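Uncharacterized protein Sortase B (Clostridium perfringens, PDB 5YFK) is a class B sortase, a cysteine transpeptidase that probably cleaves sorting signals and joins surface proteins to the cell wall. Local coordinates at residues G92-D97 with I108-H113; I152-Q157 with S186-K191. The protein carries 1 engineered substitution. All blocks are in the same frame, centred on the assembly; numbering follows the deposited sequence.

Contact 1. Residues G92-D97 with I108-H113; sequences GSIFVD and IVVYGH
Phe95 and Tyr111 face each other as a hydrogen-bonded pair of an antiparallel beta hairpin. Phe95 N gives a bond to Tyr111 O, and Tyr111 N returns one of 2.7 Å to Phe95 O. Asp97 N adds a third, to Val109 O. Where the strands part toward the active site, water 1 joins Ser93 O to His113 N.

The two rings are near parallel but slid apart, so they barely overlap. One face of the Phe95 ring takes Tyr111 CB, offset toward the rim and 3.9 Å from the ring centroid. With Tyr111 CG anti to its carbonyl carbon (chi1 -56°), the ring lies alongside the Asp97 side chain and points the same way. This brings Tyr111 OH to Asp97 OD1, where it donates at 3.0 Å to the anti lone pair. Asp97 OD2 takes Glu99 N.

On the face with Val96 and Val110 the packing is apolar. Ile94 CG2 reaches Val110 CG1 tightly, at 3.4 Å. Gly112 leaves room for Ile94 CD1, 3.9 Å from Gly112 CA.

His113, the predicted proton donor/acceptor, ends the segment near the engineered Ser209; its NE2 bonds Leu80 O. Strand 67-72 flanks 94-96, strand 203-210 flanks 107-111, and Phe57 of strand 55-61 packs on Val110.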
loop_
_atom_site.group_PDB
_atom_site.type_symbol
_atom_site.label_atom_id
_atom_site.label_comp_id
_atom_site.label_asym_id
_atom_site.label_seq_id
_atom_site.Cartn_x
_atom_site.Cartn_y
_atom_site.Cartn_z
ATOM N N GLY A 92 2.213 0.009 14.765
ATOM C CA GLY A 92 3.309 -0.175 13.809
ATOM C C GLY A 92 3.334 0.879 12.710
ATOM O O GLY A 92 3.133 2.075 12.949
ATOM N N SER A 93 3.779 0.458 11.540
ATOM C CA SER A 93 3.982 1.362 10.424
ATOM C C SER A 93 3.386 0.738 9.172
ATOM O O SER A 93 3.073 -0.464 9.141
ATOM C CB SER A 93 5.473 1.659 10.217
ATOM O OG SER A 93 6.065 2.171 11.403
ATOM N N ILE A 94 3.217 1.555 8.138
ATOM C CA ILE A 94 2.915 0.988 6.811
ATOM C C ILE A 94 4.235 0.632 6.138
ATOM O O ILE A 94 5.176 1.446 6.134
ATOM C CB ILE A 94 2.174 1.992 5.941
ATOM C CG1 ILE A 94 0.957 2.549 6.682
ATOM C CG2 ILE A 94 1.763 1.344 4.618
ATOM C CD1 ILE A 94 -0.001 1.525 7.252
ATOM N N PHE A 95 4.371 -0.623 5.716
ATOM C CA PHE A 95 5.657 -1.083 5.180
ATOM C C PHE A 95 5.561 -1.888 3.911
ATOM O O PHE A 95 4.617 -2.649 3.683
ATOM C CB PHE A 95 6.471 -1.838 6.246
ATOM C CG PHE A 95 5.819 -3.091 6.751
ATOM C CD1 PHE A 95 4.957 -3.056 7.822
ATOM C CD2 PHE A 95 6.097 -4.316 6.170
ATOM C CE1 PHE A 95 4.305 -4.205 8.244
ATOM C CE2 PHE A 95 5.515 -5.478 6.642
ATOM C CZ PHE A 95 4.689 -5.430 7.741
ATOM N N VAL A 96 6.565 -1.681 3.069
ATOM C CA VAL A 96 6.720 -2.431 1.834
ATOM C C VAL A 96 7.479 -3.731 2.112
ATOM O O VAL A 96 8.340 -3.812 3.008
ATOM C CB VAL A 96 7.398 -1.598 0.710
ATOM C CG1 VAL A 96 8.713 -1.008 1.179
ATOM C CG2 VAL A 96 7.579 -2.428 -0.558
ATOM N N ASP A 97 7.073 -4.771 1.407
ATOM C CA ASP A 97 7.678 -6.086 1.552
ATOM C C ASP A 97 9.192 -5.997 1.567
ATOM O O ASP A 97 9.787 -5.345 0.700
ATOM C CB ASP A 97 7.250 -6.971 0.386
ATOM C CG ASP A 97 7.509 -8.446 0.641
ATOM O OD1 ASP A 97 6.559 -9.175 1.006
ATOM O OD2 ASP A 97 8.682 -8.845 0.614
ATOM N N ILE A 108 4.552 -4.043 -6.322
ATOM C CA ILE A 108 4.977 -3.425 -5.073
ATOM C C ILE A 108 3.961 -3.846 -4.012
ATOM O O ILE A 108 2.764 -3.581 -4.136
ATOM C CB ILE A 108 5.013 -1.904 -5.213
ATOM C CG1 ILE A 108 5.953 -1.513 -6.366
ATOM C CG2 ILE A 108 5.427 -1.259 -3.881
ATOM C CD1 ILE A 108 5.773 -0.099 -6.878
ATOM N N VAL A 109 4.450 -4.480 -2.957
ATOM C CA VAL A 109 3.543 -5.058 -1.979
ATOM C C VAL A 109 3.683 -4.356 -0.664
ATOM O O VAL A 109 4.786 -4.260 -0.112
ATOM C CB VAL A 109 3.811 -6.564 -1.793
ATOM C CG1 VAL A 109 2.968 -7.133 -0.662
ATOM C CG2 VAL A 109 3.535 -7.295 -3.091
ATOM N N VAL A 110 2.559 -3.842 -0.160
ATOM C CA VAL A 110 2.580 -2.992 1.006
ATOM C C VAL A 110 1.600 -3.539 2.049
ATOM O O VAL A 110 0.463 -3.896 1.707
ATOM C CB VAL A 110 2.217 -1.531 0.627
ATOM C CG1 VAL A 110 2.207 -0.617 1.832
ATOM C CG2 VAL A 110 3.167 -1.011 -0.438
ATOM N N TYR A 111 2.033 -3.510 3.311
ATOM C CA TYR A 111 1.286 -4.052 4.450
ATOM C C TYR A 111 0.982 -2.960 5.452
ATOM O O TYR A 111 1.770 -2.008 5.655
ATOM C CB TYR A 111 2.091 -5.132 5.171
ATOM C CG TYR A 111 2.550 -6.279 4.329
ATOM C CD1 TYR A 111 3.727 -6.203 3.600
ATOM C CD2 TYR A 111 1.797 -7.444 4.245
ATOM C CE1 TYR A 111 4.154 -7.276 2.842
ATOM C CE2 TYR A 111 2.130 -8.444 3.349
ATOM C CZ TYR A 111 3.343 -8.374 2.712
ATOM O OH TYR A 111 3.749 -9.404 1.930
ATOM N N GLY A 112 -0.106 -3.155 6.175
ATOM C CA GLY A 112 -0.368 -2.391 7.390
ATOM C C GLY A 112 -1.434 -3.037 8.240
ATOM O O GLY A 112 -2.219 -3.836 7.750
ATOM N N HIS A 113 -1.439 -2.687 9.519
ATOM C CA HIS A 113 -2.391 -3.204 10.488
ATOM C C HIS A 113 -3.817 -2.728 10.183
ATOM O O HIS A 113 -4.021 -1.612 9.678
ATOM C CB HIS A 113 -2.020 -2.733 11.899
ATOM C CG HIS A 113 -0.978 -3.576 12.571
ATOM N ND1 HIS A 113 -1.152 -4.924 12.799
ATOM C CD2 HIS A 113 0.146 -3.227 13.240
ATOM C CE1 HIS A 113 -0.164 -5.372 13.558
ATOM N NE2 HIS A 113 0.673 -4.377 13.775
HETATM O O HOH W 1 0.551 -0.759 10.553
#

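Contact 2. Residues I152-Q157 with S186-K191; sequences IFSVYQ and SKSLFK
Residues 187-190, just after helix 174-186, run at 116° to residues 153-156 of the strand, and meet the backbone of Val155 at both its N-H and its C=O. Ser188 and Leu189 provide these partners. Val155 N donates to Ser188 OG at 3.0 Å, and Leu189 N donates to Val155 O at 2.9 Å, nearly along the C=O axis.

Ser188 OG is anti to its backbone N (chi1 -171°), which turns it to the strand. The hydroxyl also donates to Phe190 O, with Ser188 OG and Phe190 O 2.6 Å apart. It thus accepts from the strand and donates within its own loop. Ser188 CB rests 3.4 Å from Ser154 OG, whose polar partner is Gln184 O.

Lys187 lies over a face of the Tyr156 ring. Its CD makes a CH-pi contact, 3.7 Å from the Tyr156 ring centroid and offset toward the rim. The lysine chain bends at its last torsion (chi4 -87°), and NZ forms salt bridges with Glu158 and Glu166. Tyr156 OH is hydrogen-bonded to Gln184 OE1.

Val155 CG1 touches Phe190 CD2 at 3.6 Å, meeting the ring obliquely. The Phe190 ring has Leu189 CB over the centre of one face.

This contact ties the loop after helix 174-186 to strand 146-159. Phe153 and Ser154 both face Val221 of strand 216-225, a classic beta bulge. Phe133 of helix 130-135 packs against both Val155 and Phe190.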
loop_
_atom_site.group_PDB
_atom_site.type_symbol
_atom_site.label_atom_id
_atom_site.label_comp_id
_atom_site.label_asym_id
_atom_site.label_seq_id
_atom_site.Cartn_x
_atom_site.Cartn_y
_atom_site.Cartn_z
ATOM N N ILE A 152 -7.265 0.988 -8.788
ATOM C CA ILE A 152 -7.666 -0.261 -8.128
ATOM C C ILE A 152 -8.540 -1.048 -9.064
ATOM O O ILE A 152 -9.523 -0.500 -9.594
ATOM C CB ILE A 152 -8.472 0.029 -6.850
ATOM C CG1 ILE A 152 -7.542 0.652 -5.809
ATOM C CG2 ILE A 152 -9.093 -1.261 -6.321
ATOM C CD1 ILE A 152 -8.258 1.281 -4.637
ATOM N N PHE A 153 -8.187 -2.309 -9.268
ATOM C CA PHE A 153 -8.948 -3.200 -10.165
ATOM C C PHE A 153 -9.419 -4.483 -9.454
ATOM O O PHE A 153 -10.191 -5.270 -10.007
ATOM C CB PHE A 153 -8.152 -3.505 -11.448
ATOM C CG PHE A 153 -6.923 -4.336 -11.240
ATOM C CD1 PHE A 153 -7.005 -5.713 -11.184
ATOM C CD2 PHE A 153 -5.705 -3.722 -10.912
ATOM C CE1 PHE A 153 -5.898 -6.477 -10.869
ATOM C CE2 PHE A 153 -4.569 -4.481 -10.718
ATOM C CZ PHE A 153 -4.653 -5.870 -10.758
ATOM N N SER A 154 -8.834 -4.767 -8.300
ATOM C CA SER A 154 -9.194 -6.000 -7.566
ATOM C C SER A 154 -9.338 -5.724 -6.085
ATOM O O SER A 154 -8.479 -5.094 -5.485
ATOM C CB SER A 154 -8.154 -7.091 -7.774
ATOM O OG SER A 154 -8.534 -8.275 -7.073
ATOM N N VAL A 155 -10.358 -6.306 -5.463
ATOM C CA VAL A 155 -10.460 -6.340 -4.017
ATOM C C VAL A 155 -10.971 -7.725 -3.602
ATOM O O VAL A 155 -11.810 -8.311 -4.276
ATOM C CB VAL A 155 -11.437 -5.270 -3.444
ATOM C CG1 VAL A 155 -12.844 -5.429 -4.036
ATOM C CG2 VAL A 155 -11.510 -5.373 -1.934
ATOM N N TYR A 156 -10.309 -8.318 -2.623
ATOM C CA TYR A 156 -10.704 -9.635 -2.121
ATOM C C TYR A 156 -10.245 -9.910 -0.700
ATOM O O TYR A 156 -9.366 -9.225 -0.164
ATOM C CB TYR A 156 -10.253 -10.756 -3.087
ATOM C CG TYR A 156 -8.759 -10.900 -3.281
ATOM C CD1 TYR A 156 -8.084 -10.157 -4.259
ATOM C CD2 TYR A 156 -8.012 -11.759 -2.477
ATOM C CE1 TYR A 156 -6.723 -10.274 -4.435
ATOM C CE2 TYR A 156 -6.661 -11.959 -2.708
ATOM C CZ TYR A 156 -6.010 -11.167 -3.633
ATOM O OH TYR A 156 -4.656 -11.296 -3.816
ATOM N N GLN A 157 -10.771 -10.979 -0.101
ATOM C CA GLN A 157 -10.201 -11.423 1.153
ATOM C C GLN A 157 -10.080 -12.927 1.155
ATOM O O GLN A 157 -10.810 -13.638 0.444
ATOM C CB GLN A 157 -10.983 -10.911 2.372
ATOM C CG GLN A 157 -12.472 -11.160 2.355
ATOM C CD GLN A 157 -13.189 -10.599 3.590
ATOM O OE1 GLN A 157 -12.680 -9.723 4.295
ATOM N NE2 GLN A 157 -14.295 -11.209 3.925
ATOM N N SER A 186 -9.231 -12.062 -11.407
ATOM C CA SER A 186 -10.300 -13.050 -11.294
ATOM C C SER A 186 -10.818 -13.194 -9.893
ATOM O O SER A 186 -11.988 -13.478 -9.682
ATOM C CB SER A 186 -9.808 -14.421 -11.773
ATOM O OG SER A 186 -9.597 -14.371 -13.163
ATOM N N LYS A 187 -9.944 -12.975 -8.924
ATOM C CA LYS A 187 -10.304 -13.028 -7.511
ATOM C C LYS A 187 -11.224 -11.872 -7.049
ATOM O O LYS A 187 -11.752 -11.913 -5.940
ATOM C CB LYS A 187 -9.019 -12.980 -6.671
ATOM C CG LYS A 187 -8.276 -14.283 -6.558
ATOM C CD LYS A 187 -7.211 -14.145 -5.494
ATOM C CE LYS A 187 -6.176 -15.245 -5.546
ATOM N NZ LYS A 187 -6.629 -16.406 -4.751
ATOM N N SER A 188 -11.222 -10.754 -7.777
ATOM C CA SER A 188 -11.898 -9.555 -7.307
ATOM C C SER A 188 -13.388 -9.804 -7.119
ATOM O O SER A 188 -14.029 -10.457 -7.955
ATOM C CB SER A 188 -11.706 -8.373 -8.249
ATOM O OG SER A 188 -12.209 -7.183 -7.657
ATOM N N LEU A 189 -13.909 -9.276 -6.021
ATOM C CA LEU A 189 -15.356 -9.160 -5.792
ATOM C C LEU A 189 -16.031 -8.368 -6.896
ATOM O O LEU A 189 -17.169 -8.680 -7.275
ATOM C CB LEU A 189 -15.589 -8.459 -4.457
ATOM C CG LEU A 189 -15.101 -9.246 -3.248
ATOM C CD1 LEU A 189 -15.024 -8.337 -2.037
ATOM C CD2 LEU A 189 -16.002 -10.435 -2.950
ATOM N N PHE A 190 -15.299 -7.395 -7.456
ATOM C CA PHE A 190 -15.856 -6.379 -8.358
ATOM C C PHE A 190 -14.948 -6.186 -9.575
ATOM O O PHE A 190 -13.721 -6.102 -9.446
ATOM C CB PHE A 190 -16.051 -5.021 -7.648
ATOM C CG PHE A 190 -16.767 -5.108 -6.331
ATOM C CD1 PHE A 190 -18.021 -5.661 -6.238
ATOM C CD2 PHE A 190 -16.169 -4.637 -5.164
ATOM C CE1 PHE A 190 -18.658 -5.795 -5.018
ATOM C CE2 PHE A 190 -16.768 -4.823 -3.941
ATOM C CZ PHE A 190 -18.040 -5.368 -3.869
ATOM N N LYS A 191 -15.567 -6.031 -10.744
ATOM C CA LYS A 191 -14.840 -5.829 -12.000
ATOM C C LYS A 191 -14.725 -4.335 -12.324
ATOM O O LYS A 191 -15.685 -3.589 -12.170
ATOM C CB LYS A 191 -15.557 -6.580 -13.121
ATOM C CG LYS A 191 -15.137 -6.195 -14.529
ATOM C CD LYS A 191 -14.014 -7.080 -15.038
ATOM C CE LYS A 191 -13.315 -6.424 -16.219
ATOM N NZ LYS A 191 -12.134 -7.215 -16.649
#

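In the fold
Both contacts reach the same mixed sheet, the beta barrel characteristic of sortases. Contact 1 is buried, its centre about 6 Å from the centre of the chain. Contact 2 is partly buried, its centre about 15 Å from the chain centre. Contact 1 pairs two strands in regular register. Contact 2 lays a loop across one strand and engages one valine backbone through a serine hydroxyl and a backbone N-H. There a lysine chain covers a tyrosine ring, its charge paired outside the contact. Contact 1 has slid-apart rings, a tyrosine-aspartate bond and aliphatic packing. Strands 203-210 and 216-225 separate the strands of the two contacts. Only contact 1 includes a predicted catalytic residue.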